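Local coordinates for FEZ-1 protein (Fluoribacter gormanii, PDB 5WCK) that probably hydrolyses beta-lactam antibiotics at a site with two zinc ions, as a monomeric metallo-beta-lactamase of subclass B3, at residues F8-I13 with I54-F59; H71-H76 with K106-Y111; L141-T146 with G152-T157; G217-K222 with N234-P239. The protein carries 2 engineered substitutions. All coordinates share one frame; numbering follows the deposited sequence.

In the fold
The four contacts come in series along the chain, in the two-sheet metallo-beta-lactamase fold. Contact 2 lies at the metal site, where 71-76 supplies ligands to both zinc ions; contact 3, the two centres about 17 Å apart, runs up to it with C153, which packs on H71, and holds H149 in the loop between its strands. Contact 1 sets the approach to strand 11-14 against the end of helix 47-56, and contact 4 joins the start of helix 221-229 to the loop before helix 239-262; their centres are also about 17 Å apart, and they touch where F11 packs on F236 and L221. Contacts 1 and 2, centres about 28 Å apart, lie on opposite sides of the chain's centre.

Contact 1 of 4, residues F8-I13 with I54-F59; sequences FPPFRI and IKKLGF. With SO4 (sulfate ion), chain E.
P10 lays the side of its ring against L57, with P10 CB 3.8 Å from L57 CG, while P10 CG reaches the start of the K56 chain, 3.9 Å from K56 CG. The ring and the lysine chain meet at about a right angle, so only the first methylenes of K56 touch; its CG stands anti to the backbone N (chi1 177°) and the chain then bends, carrying the amine away from the proline. This suits a lysine at the surface, whose apolar root packs while its charge stays outside. L57 splits its branches: CD1 lies beside P10 CB, and CD2 comes over the backbone, 4.0 Å from F11 N. No hydrogen bond crosses here, and rigid, apolar proline and branched leucine make a purely van der Waals joint. G58, at positive phi (94°), closes a Schellman motif after the last helical turn, where a side chain would press on the preceding carbonyl O. K55 NZ, with F61 N and S62 N, binds a sulfate, probably from the crystallisation liquor. L57 also packs on Y18 of strand 17-19, and F59 on strand 28-32, while F11 bonds through its backbone to Y19 and packs on L228 of helix 221-229.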
# COMPACT_ATOMS: atom_id res chain seq x y z
N PHE A 8 -14.31 -8.38 3.46
CA PHE A 8 -14.89 -7.07 3.56
C PHE A 8 -15.64 -6.81 2.27
O PHE A 8 -15.18 -7.20 1.21
CB PHE A 8 -13.82 -5.98 3.78
CG PHE A 8 -14.37 -4.69 4.31
CD1 PHE A 8 -14.55 -4.49 5.67
CD2 PHE A 8 -14.82 -3.69 3.45
CE1 PHE A 8 -15.10 -3.32 6.16
CE2 PHE A 8 -15.39 -2.53 3.94
CZ PHE A 8 -15.50 -2.33 5.30
N PRO A 9 -16.83 -6.18 2.30
CA PRO A 9 -17.57 -5.93 1.06
C PRO A 9 -16.82 -4.96 0.16
O PRO A 9 -16.40 -3.90 0.62
CB PRO A 9 -18.89 -5.30 1.50
CG PRO A 9 -18.66 -4.86 2.92
CD PRO A 9 -17.56 -5.71 3.49
N PRO A 10 -16.64 -5.28 -1.14
CA PRO A 10 -15.96 -4.36 -2.04
C PRO A 10 -16.87 -3.17 -2.38
O PRO A 10 -18.11 -3.29 -2.32
CB PRO A 10 -15.65 -5.24 -3.25
CG PRO A 10 -16.81 -6.24 -3.28
CD PRO A 10 -17.08 -6.52 -1.81
N PHE A 11 -16.29 -2.03 -2.74
CA PHE A 11 -17.06 -0.84 -3.00
C PHE A 11 -16.23 0.15 -3.81
O PHE A 11 -15.00 0.02 -3.86
CB PHE A 11 -17.57 -0.19 -1.70
CG PHE A 11 -16.49 0.31 -0.78
CD1 PHE A 11 -15.88 -0.57 0.11
CD2 PHE A 11 -16.09 1.63 -0.81
CE1 PHE A 11 -14.89 -0.11 0.95
CE2 PHE A 11 -15.09 2.08 0.03
CZ PHE A 11 -14.49 1.20 0.90
N ARG A 12 -16.91 1.09 -4.45
CA ARG A 12 -16.27 2.20 -5.12
C ARG A 12 -15.91 3.29 -4.10
O ARG A 12 -16.77 3.81 -3.39
CB ARG A 12 -17.17 2.75 -6.23
CG ARG A 12 -16.47 3.70 -7.18
CD ARG A 12 -17.25 3.89 -8.47
NE ARG A 12 -18.42 4.69 -8.19
CZ ARG A 12 -18.42 6.02 -8.11
NH1 ARG A 12 -17.31 6.68 -8.39
NH2 ARG A 12 -19.52 6.68 -7.78
N ILE A 13 -14.62 3.68 -4.08
CA ILE A 13 -14.15 4.73 -3.18
C ILE A 13 -14.48 6.10 -3.79
O ILE A 13 -15.11 6.93 -3.19
CB ILE A 13 -12.64 4.58 -2.90
CG1 ILE A 13 -12.32 3.27 -2.18
CG2 ILE A 13 -12.12 5.80 -2.14
CD1 ILE A 13 -10.85 2.84 -2.19
N ILE A 54 -13.38 -8.60 -6.82
CA ILE A 54 -13.33 -8.01 -8.15
C ILE A 54 -14.57 -8.42 -8.95
O ILE A 54 -15.21 -7.58 -9.60
CB ILE A 54 -12.02 -8.41 -8.86
CG1 ILE A 54 -10.83 -7.68 -8.22
CG2 ILE A 54 -12.09 -8.13 -10.36
CD1 ILE A 54 -9.48 -8.20 -8.65
N LYS A 55 -14.89 -9.72 -8.88
CA LYS A 55 -16.02 -10.27 -9.66
C LYS A 55 -17.36 -9.78 -9.10
O LYS A 55 -18.30 -9.52 -9.87
CB LYS A 55 -15.87 -11.78 -9.75
CG LYS A 55 -14.67 -12.22 -10.58
CD LYS A 55 -14.36 -13.70 -10.57
CE LYS A 55 -15.49 -14.58 -11.07
NZ LYS A 55 -15.85 -14.26 -12.47
N LYS A 56 -17.45 -9.60 -7.77
CA LYS A 56 -18.64 -9.07 -7.13
C LYS A 56 -18.98 -7.67 -7.64
O LYS A 56 -20.15 -7.30 -7.77
CB LYS A 56 -18.46 -9.05 -5.61
CG LYS A 56 -19.62 -8.46 -4.83
CD LYS A 56 -20.91 -9.24 -4.98
CE LYS A 56 -22.00 -8.67 -4.08
NZ LYS A 56 -23.27 -9.42 -4.19
N LEU A 57 -17.95 -6.87 -7.92
CA LEU A 57 -18.12 -5.53 -8.47
C LEU A 57 -18.51 -5.57 -9.95
O LEU A 57 -18.79 -4.52 -10.50
CB LEU A 57 -16.83 -4.72 -8.30
CG LEU A 57 -16.46 -4.34 -6.87
CD1 LEU A 57 -15.04 -3.78 -6.84
CD2 LEU A 57 -17.45 -3.35 -6.28
N GLY A 58 -18.47 -6.76 -10.57
CA GLY A 58 -18.85 -6.91 -11.98
C GLY A 58 -17.68 -6.83 -12.94
O GLY A 58 -17.89 -6.75 -14.14
N PHE A 59 -16.45 -6.86 -12.42
CA PHE A 59 -15.25 -6.81 -13.22
C PHE A 59 -14.69 -8.23 -13.40
O PHE A 59 -15.13 -9.19 -12.76
CB PHE A 59 -14.26 -5.84 -12.57
CG PHE A 59 -14.82 -4.46 -12.38
CD1 PHE A 59 -15.32 -3.74 -13.45
CD2 PHE A 59 -14.91 -3.88 -11.12
CE1 PHE A 59 -15.85 -2.48 -13.28
CE2 PHE A 59 -15.47 -2.63 -10.94
CZ PHE A 59 -15.95 -1.93 -12.03
S SO4 E . -12.92 -13.91 -14.51
O1 SO4 E . -13.07 -15.18 -13.74
O2 SO4 E . -13.70 -14.00 -15.77
O3 SO4 E . -13.51 -12.82 -13.75
O4 SO4 E . -11.52 -13.74 -14.87

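Contact 2 of 4, residues H71-H76 with K106-Y111. With ZN (zinc ion), chain D; ZN (zinc ion), chain C.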
# COMPACT_ATOMS: atom_id res chain seq x y z
N HIS A 71 4.37 -1.99 -0.20
CA HIS A 71 5.74 -2.25 0.21
C HIS A 71 5.98 -3.76 0.29
O HIS A 71 5.04 -4.54 0.34
CB HIS A 71 6.09 -1.52 1.52
CG HIS A 71 5.39 -1.99 2.75
ND1 HIS A 71 4.28 -1.33 3.29
CD2 HIS A 71 5.66 -3.01 3.59
CE1 HIS A 71 3.93 -1.93 4.42
NE2 HIS A 71 4.76 -2.96 4.63
N ALA A 72 7.26 -4.14 0.33
CA ALA A 72 7.69 -5.54 0.24
C ALA A 72 7.73 -6.20 1.62
O ALA A 72 8.79 -6.48 2.15
CB ALA A 72 9.03 -5.63 -0.46
N HIS A 73 6.55 -6.45 2.19
CA HIS A 73 6.34 -7.34 3.32
C HIS A 73 5.27 -8.37 2.94
O HIS A 73 4.39 -8.11 2.11
CB HIS A 73 5.95 -6.58 4.58
CG HIS A 73 7.07 -5.92 5.29
ND1 HIS A 73 6.88 -4.83 6.16
CD2 HIS A 73 8.40 -6.20 5.31
CE1 HIS A 73 8.06 -4.49 6.67
NE2 HIS A 73 9.00 -5.28 6.14
N PHE A 74 5.35 -9.54 3.57
CA PHE A 74 4.46 -10.65 3.22
C PHE A 74 2.97 -10.27 3.28
O PHE A 74 2.18 -10.80 2.48
CB PHE A 74 4.72 -11.88 4.12
CG PHE A 74 4.21 -11.72 5.52
CD1 PHE A 74 4.98 -11.09 6.49
CD2 PHE A 74 2.95 -12.15 5.87
CE1 PHE A 74 4.50 -10.89 7.77
CE2 PHE A 74 2.46 -11.96 7.16
CZ PHE A 74 3.23 -11.33 8.11
N ASP A 75 2.58 -9.38 4.21
CA ASP A 75 1.17 -9.07 4.40
C ASP A 75 0.62 -8.24 3.23
O ASP A 75 -0.60 -8.15 3.11
CB ASP A 75 0.89 -8.41 5.76
CG ASP A 75 1.65 -7.14 6.06
OD1 ASP A 75 2.82 -7.06 5.66
OD2 ASP A 75 1.09 -6.25 6.75
N HIS A 76 1.49 -7.62 2.42
CA HIS A 76 1.04 -6.87 1.25
C HIS A 76 1.39 -7.55 -0.07
O HIS A 76 0.74 -7.24 -1.08
CB HIS A 76 1.60 -5.43 1.30
CG HIS A 76 1.28 -4.80 2.61
ND1 HIS A 76 0.00 -4.44 2.96
CD2 HIS A 76 2.04 -4.60 3.71
CE1 HIS A 76 -0.01 -4.01 4.21
NE2 HIS A 76 1.22 -4.06 4.69
N LYS A 106 14.07 -13.16 1.88
CA LYS A 106 15.36 -13.61 2.45
C LYS A 106 16.41 -12.49 2.52
O LYS A 106 17.34 -12.60 3.34
CB LYS A 106 15.86 -14.83 1.69
CG LYS A 106 14.97 -16.04 1.93
CD LYS A 106 15.48 -17.32 1.30
CE LYS A 106 14.60 -18.50 1.66
NZ LYS A 106 15.08 -19.75 1.02
N SER A 107 16.26 -11.40 1.73
CA SER A 107 17.18 -10.27 1.75
C SER A 107 16.67 -9.10 2.61
O SER A 107 17.27 -8.02 2.60
CB SER A 107 17.51 -9.79 0.37
OG SER A 107 16.37 -9.16 -0.24
N ASP A 108 15.58 -9.29 3.34
CA ASP A 108 14.98 -8.18 4.10
C ASP A 108 15.99 -7.68 5.14
O ASP A 108 16.59 -8.48 5.87
CB ASP A 108 13.69 -8.65 4.76
CG ASP A 108 12.87 -7.53 5.38
OD1 ASP A 108 13.29 -7.00 6.45
OD2 ASP A 108 11.82 -7.22 4.79
N PHE A 109 16.15 -6.35 5.23
CA PHE A 109 17.14 -5.77 6.13
C PHE A 109 16.89 -6.15 7.58
O PHE A 109 17.84 -6.12 8.39
CB PHE A 109 17.20 -4.24 6.03
CG PHE A 109 16.10 -3.50 6.78
CD1 PHE A 109 14.90 -3.20 6.16
CD2 PHE A 109 16.29 -3.10 8.10
CE1 PHE A 109 13.91 -2.52 6.85
CE2 PHE A 109 15.29 -2.43 8.79
CZ PHE A 109 14.11 -2.14 8.15
N HIS A 110 15.63 -6.45 7.93
CA HIS A 110 15.26 -6.73 9.30
C HIS A 110 14.88 -8.19 9.53
O HIS A 110 15.22 -8.74 10.58
CB HIS A 110 14.12 -5.81 9.77
CG HIS A 110 13.92 -5.91 11.23
ND1 HIS A 110 14.73 -5.25 12.13
CD2 HIS A 110 13.06 -6.63 11.96
CE1 HIS A 110 14.35 -5.57 13.35
NE2 HIS A 110 13.35 -6.41 13.27
N TYR A 111 14.14 -8.78 8.57
CA TYR A 111 13.44 -10.09 8.77
C TYR A 111 14.11 -11.22 7.98
O TYR A 111 13.55 -12.31 7.87
CB TYR A 111 11.97 -9.98 8.37
CG TYR A 111 11.17 -9.02 9.21
CD1 TYR A 111 10.81 -9.31 10.51
CD2 TYR A 111 10.79 -7.79 8.68
CE1 TYR A 111 10.07 -8.41 11.28
CE2 TYR A 111 10.10 -6.86 9.45
CZ TYR A 111 9.74 -7.17 10.74
OH TYR A 111 9.04 -6.29 11.53
ZN ZN D . 5.19 -3.72 6.52
ZN ZN C . 1.58 -4.26 6.80
O HOH W 1 11.25 -5.15 3.08
O HOH W 2 11.64 -4.84 6.77
O HOH W 3 3.54 -4.67 7.03
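H73 reaches D108 and Y111 with the side of its ring away from the zinc, and its atoms divide the work. From CB, a chi1 of -79° sets CG anti to the carbonyl carbon and so swings ND1 to the zinc ion of chain D, which it binds at 2.1 Å. On the other branch CD2 turns its edge to the carboxylate of D108, 3.6 Å from D108 OD2 and near the ring plane. CE1, between the two nitrogens, lies 4.2 Å from Y111 CE2. At the tip NE2 donates to water 2 at 2.7 Å, also in the plane of the ring, and this water in turn donates to D108 OD1. Y111 brings an edge toward the face of H73 in an offset edge-to-face pair, planes at 84°, with Y111 CE2 3.8 Å from H73 NE2; the phenol OH is bonded to N178. Aspartate suits its post because OD1 also accepts from H110 N (2.8 Å) and Y111 N (2.9 Å), the first an Asx turn, which pin the carboxylate. Water 1 spans the other oxygen, donating to D108 OD2 and A72 O. The segment 71-76 reads HXHXDH, the family's zinc signature: H71 and H73, with H149, hold one zinc ion, and D75 and H76, with H215, the other, while water 3 bridges both and donates to D75 OD1. D108 thus acts on the zinc ligand H73 through water 2, a pull on the N-H that probably orients the imidazole and makes it a somewhat stronger electron donor to the metal.

Contact 3 of 4, residues L141-T146 with G152-T157; sequences LTAHLT and GCTTWT
H144 and T157 reach across neighbouring strands to join H144 NE2 and T157 OG1 at 2.9 Å, a hydrogen bond in which either could be the donor. Imidazole CG sits anti to the carbonyl carbon (chi1 -57°), and a second torsion near a right angle turns the ring so that its edge, not its face, meets the hydroxyl. T157 answers with OG1 between its own backbone N and carbonyl carbon (chi1 66°), which sends CG2 along the same imidazole, 3.6 Å from H144 CD2. At the end of the hairpin two hydroxyls meet, T146 OG1 and T155 OG1, 2.9 Å apart; T155 OG1 is also bonded to G173 N. Beta-branched residues such as T142, T154, T155 and T157 suit the extended backbone of the strands. The two segments form an antiparallel hairpin, strands 139-145 and 154-162, inside the five-stranded sheet of the metallo-beta-lactamase fold. T142 with T157 and H144 with T155 are its hydrogen-bonded pairs, and the loop between the strands brings H149 to the zinc site. On the other face A143 sits over W156, a CH-pi contact with A143 CB 4.0 Å from the centroid of the six-membered ring; alanine is small enough for the indole to lie flat across it. T154 CG2 lies over part of the indole as well, while T154 OG1 turns back to G152 O at 3.0 Å. W156 NE1 is bonded to I69 O, and M94 of strand 90-94, in the other sheet, packs on A143, L145 and T154.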
# COMPACT_ATOMS: atom_id res chain seq x y z
N LEU A 141 -1.21 6.88 -12.14
CA LEU A 141 -0.80 6.72 -10.74
C LEU A 141 0.65 7.19 -10.64
O LEU A 141 1.42 7.00 -11.59
CB LEU A 141 -0.89 5.25 -10.30
CG LEU A 141 -2.25 4.78 -9.80
CD1 LEU A 141 -3.33 5.04 -10.81
CD2 LEU A 141 -2.21 3.29 -9.46
N THR A 142 1.03 7.77 -9.51
CA THR A 142 2.41 8.18 -9.28
C THR A 142 2.98 7.46 -8.06
O THR A 142 2.32 7.41 -6.99
CB THR A 142 2.55 9.70 -9.11
OG1 THR A 142 2.09 10.40 -10.28
CG2 THR A 142 4.00 10.08 -8.87
N ALA A 143 4.17 6.88 -8.24
CA ALA A 143 4.89 6.17 -7.19
C ALA A 143 5.79 7.16 -6.44
O ALA A 143 6.68 7.77 -7.03
CB ALA A 143 5.72 5.07 -7.78
N HIS A 144 5.52 7.36 -5.15
CA HIS A 144 6.36 8.19 -4.31
C HIS A 144 7.16 7.30 -3.36
O HIS A 144 6.57 6.54 -2.60
CB HIS A 144 5.57 9.22 -3.51
CG HIS A 144 4.73 10.11 -4.36
ND1 HIS A 144 5.16 11.35 -4.78
CD2 HIS A 144 3.50 9.92 -4.88
CE1 HIS A 144 4.18 11.91 -5.49
NE2 HIS A 144 3.18 11.06 -5.57
N LEU A 145 8.48 7.43 -3.42
CA LEU A 145 9.33 6.71 -2.48
C LEU A 145 9.21 7.38 -1.11
O LEU A 145 9.62 8.55 -0.93
CB LEU A 145 10.77 6.71 -3.01
CG LEU A 145 11.80 5.99 -2.16
CD1 LEU A 145 11.46 4.55 -1.93
CD2 LEU A 145 13.17 6.11 -2.80
N THR A 146 8.67 6.63 -0.16
CA THR A 146 8.55 7.05 1.22
C THR A 146 9.18 5.96 2.07
O THR A 146 8.49 5.13 2.67
CB THR A 146 7.09 7.31 1.59
OG1 THR A 146 6.27 6.16 1.36
CG2 THR A 146 6.56 8.50 0.81
N GLY A 152 12.04 0.42 0.02
CA GLY A 152 11.34 0.91 -1.17
C GLY A 152 9.86 1.16 -0.96
O GLY A 152 9.12 1.20 -1.94
N CYS A 153 9.43 1.40 0.27
CA CYS A 153 8.02 1.63 0.55
C CYS A 153 7.50 2.74 -0.35
O CYS A 153 8.16 3.80 -0.50
CB CYS A 153 7.84 2.02 2.01
SG CYS A 153 6.09 2.26 2.41
N THR A 154 6.34 2.48 -0.96
CA THR A 154 5.75 3.31 -2.00
C THR A 154 4.42 3.85 -1.49
O THR A 154 3.55 3.09 -1.12
CB THR A 154 5.57 2.55 -3.31
OG1 THR A 154 6.86 2.02 -3.68
CG2 THR A 154 5.01 3.41 -4.43
N THR A 155 4.27 5.17 -1.57
CA THR A 155 3.00 5.84 -1.38
C THR A 155 2.47 6.17 -2.77
O THR A 155 3.11 6.89 -3.54
CB THR A 155 3.18 7.09 -0.51
OG1 THR A 155 3.48 6.65 0.82
CG2 THR A 155 1.94 7.95 -0.47
N TRP A 156 1.30 5.64 -3.09
CA TRP A 156 0.70 5.75 -4.42
C TRP A 156 -0.29 6.92 -4.43
O TRP A 156 -1.10 7.01 -3.53
CB TRP A 156 0.01 4.44 -4.80
CG TRP A 156 0.94 3.32 -5.16
CD1 TRP A 156 1.30 2.22 -4.42
CD2 TRP A 156 1.66 3.22 -6.39
NE1 TRP A 156 2.22 1.46 -5.11
CE2 TRP A 156 2.44 2.04 -6.33
CE3 TRP A 156 1.70 4.02 -7.54
CZ2 TRP A 156 3.26 1.67 -7.40
CZ3 TRP A 156 2.49 3.64 -8.59
CH2 TRP A 156 3.27 2.49 -8.51
N THR A 157 -0.22 7.78 -5.45
CA THR A 157 -1.17 8.87 -5.56
C THR A 157 -1.83 8.86 -6.94
O THR A 157 -1.26 8.40 -7.94
CB THR A 157 -0.52 10.22 -5.25
OG1 THR A 157 0.45 10.51 -6.26
CG2 THR A 157 0.09 10.27 -3.86

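Contact 4 of 4, residues G217-K222 with N234-P239; sequences GMFDLK and NPFVDP
F236 pushes one edge of its ring against F219, with F236 CE1 4.0 Å from F219 CE2; each ring meets the other at its edge, near its plane, so no faces stack. The same carbon touches L221, whose CD1 stands 4.1 Å from F236 CE1 and comes in obliquely to the ring. L221 starts away from F236, but a CG anti to the backbone N (chi1 169°) and the bend that follows bring the methyl round. F219 already points toward F236; CG between the backbone N and the carbonyl carbon (chi1 63°) sets its ring beside that of F236. Broad aromatic rings and a branched leucine suit this buried, apolar junction, across which no hydrogen bond runs. D220, at a positive phi of 68°, turns the chain from the weakly bonded turn 217-219 into helix 221-229, whose N-cap position it takes. The backbone of F236 is held by N234: N234 OD1 accepts from F236 N at 3.0 Å, an Asx turn, and V237 N closes a type I turn on N234 O at 3.2 Å. F219 packs on F211 and L212 of strand 210-213, while L221 and F236 both lean on F11 of strand 11-14. N234 ND2 bonds to I13 O, and D238, the N-cap of helix 239-262, caps G241 N and forms a salt bridge with K224 of helix 221-229.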
# COMPACT_ATOMS: atom_id res chain seq x y z
N GLY A 217 -6.99 -0.02 9.20
CA GLY A 217 -6.97 0.71 10.45
C GLY A 217 -6.27 2.07 10.36
O GLY A 217 -6.54 2.96 11.18
N MET A 218 -5.42 2.27 9.35
CA MET A 218 -4.73 3.56 9.20
C MET A 218 -5.74 4.67 8.94
O MET A 218 -5.52 5.81 9.39
CB MET A 218 -3.74 3.52 8.02
CG MET A 218 -2.63 2.57 8.26
SD MET A 218 -1.67 2.39 6.73
CE MET A 218 -0.16 1.65 7.35
N PHE A 219 -6.79 4.36 8.17
CA PHE A 219 -7.63 5.40 7.61
C PHE A 219 -9.10 5.21 8.00
O PHE A 219 -9.94 5.87 7.45
CB PHE A 219 -7.46 5.51 6.09
CG PHE A 219 -7.86 4.29 5.29
CD1 PHE A 219 -6.97 3.25 5.10
CD2 PHE A 219 -9.12 4.19 4.73
CE1 PHE A 219 -7.32 2.15 4.32
CE2 PHE A 219 -9.47 3.08 3.97
CZ PHE A 219 -8.58 2.05 3.78
N ASP A 220 -9.39 4.35 8.98
CA ASP A 220 -10.77 4.24 9.55
C ASP A 220 -11.73 3.66 8.50
O ASP A 220 -12.86 4.12 8.38
CB ASP A 220 -11.27 5.57 10.12
CG ASP A 220 -12.39 5.45 11.14
OD1 ASP A 220 -12.58 4.34 11.67
OD2 ASP A 220 -13.07 6.48 11.38
N LEU A 221 -11.30 2.62 7.78
CA LEU A 221 -12.11 1.97 6.73
C LEU A 221 -13.51 1.63 7.26
O LEU A 221 -14.50 1.92 6.60
CB LEU A 221 -11.43 0.70 6.21
CG LEU A 221 -12.31 -0.19 5.31
CD1 LEU A 221 -12.54 0.48 3.97
CD2 LEU A 221 -11.70 -1.57 5.13
N LYS A 222 -13.55 0.93 8.39
CA LYS A 222 -14.85 0.38 8.84
C LYS A 222 -15.88 1.48 9.10
O LYS A 222 -17.01 1.40 8.59
CB LYS A 222 -14.69 -0.48 10.10
CG LYS A 222 -13.87 -1.74 9.91
CD LYS A 222 -13.59 -2.38 11.24
CE LYS A 222 -12.84 -3.68 11.17
NZ LYS A 222 -12.51 -4.15 12.53
N ASN A 234 -18.98 11.73 0.30
CA ASN A 234 -17.83 10.84 0.35
C ASN A 234 -17.07 10.91 1.66
O ASN A 234 -16.33 11.78 1.83
CB ASN A 234 -17.00 11.03 -0.90
CG ASN A 234 -16.25 9.76 -1.15
OD1 ASN A 234 -16.03 9.02 -0.22
ND2 ASN A 234 -15.89 9.52 -2.39
N PRO A 235 -17.31 9.96 2.58
CA PRO A 235 -16.56 9.95 3.82
C PRO A 235 -15.07 9.59 3.66
O PRO A 235 -14.31 9.82 4.62
CB PRO A 235 -17.24 8.86 4.66
CG PRO A 235 -17.95 7.99 3.66
CD PRO A 235 -18.34 8.91 2.53
N PHE A 236 -14.67 9.12 2.47
CA PHE A 236 -13.27 8.82 2.22
C PHE A 236 -12.52 10.10 1.83
O PHE A 236 -11.31 10.10 1.80
CB PHE A 236 -13.11 7.69 1.21
CG PHE A 236 -13.56 6.38 1.79
CD1 PHE A 236 -12.72 5.64 2.61
CD2 PHE A 236 -14.87 5.95 1.65
CE1 PHE A 236 -13.15 4.48 3.23
CE2 PHE A 236 -15.30 4.78 2.25
CZ PHE A 236 -14.45 4.06 3.05
N VAL A 237 -13.24 11.19 1.57
CA VAL A 237 -12.61 12.53 1.48
C VAL A 237 -12.39 13.00 2.91
O VAL A 237 -13.33 13.36 3.62
CB VAL A 237 -13.46 13.53 0.66
CG1 VAL A 237 -12.86 14.94 0.67
CG2 VAL A 237 -13.67 13.05 -0.75
N ASP A 238 -11.11 12.95 3.34
CA ASP A 238 -10.78 13.18 4.74
C ASP A 238 -9.40 13.83 4.83
O ASP A 238 -8.47 13.26 5.38
CB ASP A 238 -10.80 11.87 5.53
CG ASP A 238 -10.57 12.01 7.02
OD1 ASP A 238 -10.76 13.14 7.57
OD2 ASP A 238 -10.20 10.99 7.65
N PRO A 239 -9.24 15.06 4.32
CA PRO A 239 -7.95 15.75 4.40
C PRO A 239 -7.46 16.01 5.83
O PRO A 239 -6.24 15.98 6.07
CB PRO A 239 -8.19 17.05 3.63
CG PRO A 239 -9.69 17.24 3.68
CD PRO A 239 -10.25 15.85 3.60